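Local coordinates for protein trans-4-hydroxy-L-proline dehydratase (Clostridioides difficile 70-100-2010, PDB 6VXC) that catalyses, as a glycyl radical enzyme, the dehydration of trans-4-hydroxy-L-proline to (S)-1-pyrroline-5-carboxylate in the anaerobic breakdown of 4-hydroxyproline, at residues 177-185 / 456-467; 360-371 / 447-455. One frame throughout, in Å; residues are numbered along the deposited sequence.

Interaction 1 (177-185 / 456-467); sequences APGHTVCGD and ETGCFGKEAYVL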
# COMPACT_ATOMS: atom_id res chain seq x y z
N ALA A 177 11.96 2.45 0.66
CA ALA A 177 12.47 1.11 0.43
C ALA A 177 11.36 0.19 -0.09
O ALA A 177 10.17 0.45 0.14
CB ALA A 177 13.07 0.54 1.71
N PRO A 178 11.74 -0.90 -0.77
CA PRO A 178 10.72 -1.76 -1.39
C PRO A 178 9.58 -2.14 -0.46
O PRO A 178 8.41 -1.98 -0.83
CB PRO A 178 11.54 -2.98 -1.83
CG PRO A 178 12.90 -2.42 -2.12
CD PRO A 178 13.11 -1.33 -1.10
N GLY A 179 9.89 -2.67 0.72
CA GLY A 179 8.86 -2.95 1.70
C GLY A 179 7.74 -3.75 1.10
O GLY A 179 7.94 -4.79 0.47
N HIS A 180 6.52 -3.27 1.31
CA HIS A 180 5.32 -3.88 0.76
C HIS A 180 5.19 -5.34 1.17
O HIS A 180 4.97 -6.21 0.34
CB HIS A 180 5.29 -3.75 -0.77
CG HIS A 180 3.93 -3.94 -1.35
ND1 HIS A 180 3.43 -5.18 -1.69
CD2 HIS A 180 2.95 -3.06 -1.63
CE1 HIS A 180 2.20 -5.05 -2.15
NE2 HIS A 180 1.89 -3.77 -2.13
N THR A 181 5.28 -5.61 2.48
CA THR A 181 5.29 -6.99 2.94
C THR A 181 4.47 -7.15 4.23
O THR A 181 4.08 -6.17 4.87
CB THR A 181 6.74 -7.49 3.11
OG1 THR A 181 6.75 -8.92 3.20
CG2 THR A 181 7.38 -6.93 4.35
N VAL A 182 4.20 -8.40 4.60
CA VAL A 182 3.23 -8.75 5.64
C VAL A 182 3.83 -9.82 6.54
O VAL A 182 4.49 -10.75 6.07
CB VAL A 182 1.90 -9.24 5.01
CG1 VAL A 182 0.85 -9.66 6.09
CG2 VAL A 182 1.31 -8.14 4.12
N CYS A 183 3.58 -9.69 7.83
CA CYS A 183 4.11 -10.63 8.81
C CYS A 183 3.46 -12.00 8.65
O CYS A 183 2.27 -12.11 8.38
CB CYS A 183 3.86 -10.09 10.22
SG CYS A 183 4.81 -10.87 11.52
N GLY A 184 4.26 -13.04 8.80
CA GLY A 184 3.76 -14.41 8.90
C GLY A 184 3.50 -14.81 10.34
O GLY A 184 3.18 -13.97 11.19
N ASP A 185 3.69 -16.09 10.64
CA ASP A 185 3.44 -16.61 11.97
C ASP A 185 4.71 -16.88 12.76
O ASP A 185 4.62 -17.32 13.91
CB ASP A 185 2.60 -17.89 11.91
CG ASP A 185 3.35 -19.06 11.29
OD1 ASP A 185 4.46 -18.86 10.77
OD2 ASP A 185 2.83 -20.20 11.32
N GLU A 456 -3.22 -5.66 -2.97
CA GLU A 456 -2.14 -6.45 -3.56
C GLU A 456 -2.03 -7.84 -2.93
O GLU A 456 -1.85 -7.96 -1.72
CB GLU A 456 -0.81 -5.70 -3.43
CG GLU A 456 -0.78 -4.39 -4.22
CD GLU A 456 -1.32 -3.21 -3.42
OE1 GLU A 456 -2.50 -2.85 -3.61
OE2 GLU A 456 -0.56 -2.66 -2.61
N THR A 457 -2.11 -8.87 -3.77
CA THR A 457 -2.09 -10.27 -3.35
C THR A 457 -0.68 -10.74 -3.05
O THR A 457 0.24 -10.50 -3.84
CB THR A 457 -2.68 -11.15 -4.44
OG1 THR A 457 -4.00 -10.71 -4.74
CG2 THR A 457 -2.72 -12.61 -4.00
N GLY A 458 -0.50 -11.43 -1.93
CA GLY A 458 0.80 -11.93 -1.56
C GLY A 458 0.72 -13.09 -0.60
O GLY A 458 -0.30 -13.31 0.06
N CYS A 459 1.82 -13.81 -0.50
CA CYS A 459 1.92 -14.93 0.42
C CYS A 459 2.62 -14.45 1.70
O CYS A 459 3.86 -14.38 1.77
CB CYS A 459 2.64 -16.10 -0.23
SG CYS A 459 2.68 -17.54 0.85
N PHE A 460 1.82 -14.13 2.71
CA PHE A 460 2.26 -13.40 3.91
C PHE A 460 3.40 -14.12 4.62
O PHE A 460 3.30 -15.31 4.93
CB PHE A 460 1.08 -13.24 4.88
CG PHE A 460 -0.05 -12.40 4.34
CD1 PHE A 460 0.12 -11.59 3.22
CD2 PHE A 460 -1.29 -12.41 4.97
CE1 PHE A 460 -0.93 -10.81 2.74
CE2 PHE A 460 -2.34 -11.64 4.50
CZ PHE A 460 -2.16 -10.83 3.39
N GLY A 461 4.48 -13.41 4.89
CA GLY A 461 5.62 -13.98 5.57
C GLY A 461 6.51 -14.88 4.73
O GLY A 461 7.47 -15.43 5.27
N LYS A 462 6.23 -15.06 3.44
CA LYS A 462 7.03 -15.95 2.62
C LYS A 462 7.39 -15.35 1.26
O LYS A 462 7.92 -16.07 0.40
CB LYS A 462 6.31 -17.28 2.40
CG LYS A 462 5.97 -18.08 3.65
CD LYS A 462 5.07 -19.25 3.28
CE LYS A 462 5.04 -20.33 4.37
NZ LYS A 462 4.89 -19.75 5.71
N GLU A 463 7.10 -14.08 1.03
CA GLU A 463 7.20 -13.51 -0.31
C GLU A 463 7.72 -12.09 -0.22
O GLU A 463 7.33 -11.32 0.66
CB GLU A 463 5.84 -13.54 -1.04
CG GLU A 463 5.89 -12.97 -2.45
CD GLU A 463 4.59 -13.14 -3.23
OE1 GLU A 463 3.54 -13.48 -2.61
OE2 GLU A 463 4.61 -12.94 -4.46
N ALA A 464 8.60 -11.74 -1.15
CA ALA A 464 8.85 -10.36 -1.50
C ALA A 464 8.05 -10.07 -2.76
O ALA A 464 8.34 -10.63 -3.83
CB ALA A 464 10.34 -10.11 -1.71
N TYR A 465 7.04 -9.23 -2.64
CA TYR A 465 6.20 -8.86 -3.78
C TYR A 465 6.22 -7.34 -3.84
O TYR A 465 5.50 -6.67 -3.10
CB TYR A 465 4.77 -9.45 -3.70
CG TYR A 465 3.95 -9.24 -2.42
CD1 TYR A 465 4.33 -9.83 -1.22
CD2 TYR A 465 2.74 -8.53 -2.45
CE1 TYR A 465 3.56 -9.66 -0.05
CE2 TYR A 465 1.97 -8.37 -1.32
CZ TYR A 465 2.38 -8.93 -0.12
OH TYR A 465 1.61 -8.76 1.02
N VAL A 466 7.09 -6.82 -4.72
CA VAL A 466 7.49 -5.42 -4.73
C VAL A 466 6.74 -4.69 -5.85
O VAL A 466 6.76 -5.11 -7.01
CB VAL A 466 9.01 -5.28 -4.91
CG1 VAL A 466 9.42 -3.81 -5.00
CG2 VAL A 466 9.77 -5.98 -3.76
N LEU A 467 6.07 -3.59 -5.49
CA LEU A 467 5.50 -2.68 -6.47
C LEU A 467 6.59 -1.71 -6.91
O LEU A 467 7.33 -1.19 -6.07
CB LEU A 467 4.33 -1.90 -5.85
CG LEU A 467 2.93 -2.53 -5.93
CD1 LEU A 467 2.95 -3.95 -5.42
CD2 LEU A 467 1.93 -1.71 -5.14
O HOH W 1 6.85 -1.75 -3.25
O HOH W 2 6.94 -7.87 -0.07
O HOH W 3 5.43 -11.64 2.88
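From Pro178, opposite Val466, to Gly184, opposite Gly461, the irregular segment 177-185 runs beside the turn and strand of 456-467, with one weak direct backbone bond from Gly461 N to Val182 O (2.9 Å). Waters 1 and 2 bridge backbone atoms, Pro178 O to Leu467 O and His180 O to Tyr465 N, while water 3 links the Thr181 hydroxyl to Glu463 O and is also met weakly by Gly461 N. At the turn, Gly461 adopts a positive phi and its CA comes within 3.6 Å of Gly184 N, an approach that suits two residues without side chains. His180 CG lies anti to the backbone N (chi1 -161°), which carries the imidazole in between Glu456, Tyr465 and Leu467; NE2 gives a nearly straight bond of 2.7 Å to OE2 of Glu456, in the ring plane and onto the anti lone pair. In the ten-stranded alpha/beta barrel of glycyl radical enzymes this His-carboxylate pair belongs to the active site: by similarity Glu456 is the proton acceptor, and its OE2 also binds a glycerol probably left from crystallisation. ND1 makes a weaker, bent bond to Tyr465 O, while Leu467 CD1 sits over one imidazole face, 3.6 Å from its centroid. The imidazole edge meets the Tyr465 ring in an offset edge-to-face pair, planes at 87°; His180 O and Gly458 CA lie over opposite faces of that phenol. Branched Val182 serves two aromatic neighbours: CG1 lies over the Phe460 face, 3.5 Å from the ring centroid, and CG2 touches Tyr465 OH, which is hydrogen-bonded to the hydroxyl of Ser452.

Interaction 2 (360-371 / 447-455); sequences FANINTGGINPD and RLGGTSGCV
One face of the Arg447 guanidinium lies under Asp371 O, 3.8 Å above its plane, while water 7 sits in plane at the edge, accepting from NH2 and donating to Pro370 O. The flat ring of Phe360 is met obliquely by Cys454, whose SG comes to 3.5 Å from CE2 in a sulfur-aromatic contact; an apolar ring gives this thiol a neighbour with no competing polar group. Between these ends, strands 362-366 and 450-452 run roughly antiparallel (156°) yet share no direct backbone hydrogen bonds; asparagine amides and waters bridge them instead. Asn362, with CG anti to the backbone N (chi1 -171°), extends ND2 to Gly453 O at 2.8 Å, approaching from above the carbonyl plane. Asn364 OD1 takes a nearly straight bond of 2.9 Å from Thr451 N and a weak one from Thr451 OG1. Gly450 leaves room for that oxygen, which lies 3.4 Å from its CA. Water 4 accepts from both Asn362 N and Gly453 N and donates to Phe360 O; water 5 bridges Asn362 O and Thr451 O. At the outer end, Pro370 CB packs on Leu448 CD2 at 3.7 Å. Gly453 takes a positive phi in the loop that presents Cys454, by similarity the radical cysteine. Held through Gly453 O by Asn362, which Asn398 and Tyr427 bind in turn, this loop is probably kept in place by a second shell of polar groups around it.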
# COMPACT_ATOMS: atom_id res chain seq x y z
N PHE A 360 -1.04 2.48 4.92
CA PHE A 360 -1.57 1.31 4.22
C PHE A 360 -1.21 0.00 4.92
O PHE A 360 -0.79 -0.96 4.27
CB PHE A 360 -1.10 1.29 2.76
CG PHE A 360 -1.55 2.46 1.96
CD1 PHE A 360 -0.85 3.65 2.00
CD2 PHE A 360 -2.70 2.39 1.19
CE1 PHE A 360 -1.26 4.73 1.28
CE2 PHE A 360 -3.12 3.48 0.47
CZ PHE A 360 -2.40 4.66 0.52
N ALA A 361 -1.40 -0.04 6.23
CA ALA A 361 -1.20 -1.26 7.00
C ALA A 361 -2.52 -2.04 6.94
O ALA A 361 -3.47 -1.72 7.65
CB ALA A 361 -0.79 -0.97 8.44
N ASN A 362 -2.56 -3.04 6.09
CA ASN A 362 -3.79 -3.70 5.68
C ASN A 362 -3.99 -4.99 6.48
O ASN A 362 -3.20 -5.93 6.37
CB ASN A 362 -3.71 -3.98 4.18
CG ASN A 362 -5.01 -4.46 3.59
OD1 ASN A 362 -5.77 -5.19 4.22
ND2 ASN A 362 -5.25 -4.11 2.33
N ILE A 363 -5.08 -5.05 7.26
CA ILE A 363 -5.43 -6.23 8.05
C ILE A 363 -6.58 -6.96 7.35
O ILE A 363 -7.56 -6.34 6.95
CB ILE A 363 -5.77 -5.83 9.50
CG1 ILE A 363 -4.53 -5.19 10.15
CG2 ILE A 363 -6.27 -7.03 10.29
CD1 ILE A 363 -4.71 -4.67 11.57
N ASN A 364 -6.41 -8.28 7.17
CA ASN A 364 -7.36 -9.17 6.51
C ASN A 364 -8.07 -10.01 7.59
O ASN A 364 -7.43 -10.86 8.22
CB ASN A 364 -6.64 -10.10 5.53
CG ASN A 364 -6.31 -9.46 4.17
OD1 ASN A 364 -6.08 -10.19 3.22
ND2 ASN A 364 -6.23 -8.12 4.09
N THR A 365 -9.36 -9.80 7.78
CA THR A 365 -10.15 -10.52 8.77
C THR A 365 -11.17 -11.41 8.08
O THR A 365 -11.79 -11.01 7.08
CB THR A 365 -10.83 -9.51 9.73
OG1 THR A 365 -9.82 -8.79 10.45
CG2 THR A 365 -11.75 -10.19 10.75
N GLY A 366 -11.35 -12.62 8.59
CA GLY A 366 -12.27 -13.56 7.97
C GLY A 366 -11.55 -14.68 7.25
O GLY A 366 -10.79 -15.43 7.86
N GLY A 367 -11.77 -14.79 5.94
CA GLY A 367 -11.01 -15.66 5.08
C GLY A 367 -11.09 -17.12 5.51
O GLY A 367 -12.14 -17.61 5.95
N ILE A 368 -9.97 -17.82 5.32
CA ILE A 368 -9.85 -19.25 5.61
C ILE A 368 -8.67 -19.44 6.56
O ILE A 368 -7.75 -18.63 6.62
CB ILE A 368 -9.67 -20.09 4.33
CG1 ILE A 368 -8.47 -19.59 3.52
CG2 ILE A 368 -10.92 -20.05 3.48
CD1 ILE A 368 -8.29 -20.34 2.27
N ASN A 369 -8.73 -20.54 7.31
CA ASN A 369 -7.64 -20.89 8.21
C ASN A 369 -6.54 -21.63 7.45
O ASN A 369 -6.68 -21.93 6.26
CB ASN A 369 -8.17 -21.68 9.41
CG ASN A 369 -8.82 -23.00 9.03
OD1 ASN A 369 -8.51 -23.61 8.02
ND2 ASN A 369 -9.73 -23.46 9.89
N PRO A 370 -5.42 -21.91 8.11
CA PRO A 370 -4.32 -22.58 7.41
C PRO A 370 -4.70 -23.93 6.81
O PRO A 370 -4.04 -24.37 5.87
CB PRO A 370 -3.25 -22.71 8.49
CG PRO A 370 -3.50 -21.54 9.38
CD PRO A 370 -5.00 -21.42 9.44
N ASP A 371 -5.77 -24.57 7.30
CA ASP A 371 -6.24 -25.81 6.70
C ASP A 371 -7.16 -25.58 5.50
O ASP A 371 -7.54 -26.55 4.85
CB ASP A 371 -6.98 -26.67 7.74
CG ASP A 371 -6.05 -27.24 8.80
OD1 ASP A 371 -4.89 -27.52 8.48
OD2 ASP A 371 -6.49 -27.42 9.96
N ARG A 447 -2.94 -20.72 1.24
CA ARG A 447 -3.92 -20.61 2.32
C ARG A 447 -3.47 -19.67 3.43
O ARG A 447 -4.29 -19.28 4.27
CB ARG A 447 -4.21 -22.00 2.89
CG ARG A 447 -5.02 -22.89 1.96
CD ARG A 447 -4.99 -24.35 2.41
NE ARG A 447 -5.85 -25.19 1.59
CZ ARG A 447 -5.71 -26.50 1.44
NH1 ARG A 447 -6.56 -27.17 0.67
NH2 ARG A 447 -4.73 -27.15 2.05
N LEU A 448 -2.19 -19.30 3.47
CA LEU A 448 -1.72 -18.34 4.46
C LEU A 448 -1.73 -16.91 3.92
O LEU A 448 -1.38 -15.99 4.65
CB LEU A 448 -0.30 -18.72 4.92
CG LEU A 448 -0.13 -20.15 5.45
CD1 LEU A 448 1.33 -20.53 5.76
CD2 LEU A 448 -1.00 -20.38 6.67
N GLY A 449 -2.17 -16.71 2.68
CA GLY A 449 -2.01 -15.45 2.00
C GLY A 449 -3.22 -14.52 2.10
O GLY A 449 -4.23 -14.80 2.74
N GLY A 450 -3.10 -13.40 1.41
CA GLY A 450 -4.13 -12.40 1.45
C GLY A 450 -3.71 -11.21 0.62
O GLY A 450 -2.90 -11.33 -0.30
N THR A 451 -4.31 -10.06 0.92
CA THR A 451 -3.98 -8.81 0.26
C THR A 451 -3.38 -7.86 1.28
O THR A 451 -3.73 -7.89 2.46
CB THR A 451 -5.20 -8.15 -0.40
OG1 THR A 451 -6.22 -7.91 0.58
CG2 THR A 451 -5.77 -9.03 -1.53
N SER A 452 -2.46 -7.02 0.82
CA SER A 452 -1.90 -5.97 1.64
C SER A 452 -1.90 -4.69 0.83
O SER A 452 -2.33 -4.65 -0.33
CB SER A 452 -0.49 -6.33 2.12
OG SER A 452 0.43 -6.39 1.05
N GLY A 453 -1.39 -3.63 1.44
CA GLY A 453 -1.42 -2.33 0.79
C GLY A 453 -2.86 -1.98 0.45
O GLY A 453 -3.73 -1.97 1.32
N CYS A 454 -3.13 -1.73 -0.83
CA CYS A 454 -4.49 -1.44 -1.27
C CYS A 454 -5.27 -2.71 -1.62
O CYS A 454 -6.32 -2.98 -1.03
CB CYS A 454 -4.45 -0.49 -2.47
SG CYS A 454 -3.82 1.16 -2.06
N VAL A 455 -4.78 -3.50 -2.58
CA VAL A 455 -5.48 -4.70 -3.03
C VAL A 455 -4.48 -5.80 -3.38
O VAL A 455 -4.85 -6.78 -4.03
CB VAL A 455 -6.37 -4.40 -4.26
CG1 VAL A 455 -7.48 -3.38 -3.92
CG2 VAL A 455 -5.49 -3.96 -5.47
O HOH W 4 -0.33 -3.55 4.26
O HOH W 5 -3.67 -8.50 5.45
O HOH W 6 -4.94 -18.83 7.00
O HOH W 7 -3.16 -26.71 4.17

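In the fold
Both interactions converge on the active-site loop, which in glycyl radical enzymes lies inside the alpha/beta barrel. Strand 450-452 of interaction 2 pairs antiparallel with strand 456-458 of interaction 1, Gly458 N being probably hydrogen-bonded to Gly450 O; the turn between them holds Cys454, and Glu456 opens the second strand, their side chains about 3 Å apart. Val182 CG2 against Ser452 CB and Phe460 CZ against Gly450 CA add packing. Interaction 1 is almost wholly buried, combining aromatic and aliphatic packing with a His-carboxylate pair beside strand 463-472. Interaction 2 ties the cysteine loop to strand 362-366 through amides and water, then runs outward to an exposed end at Pro370 and Asp371, beside partly exposed Arg447.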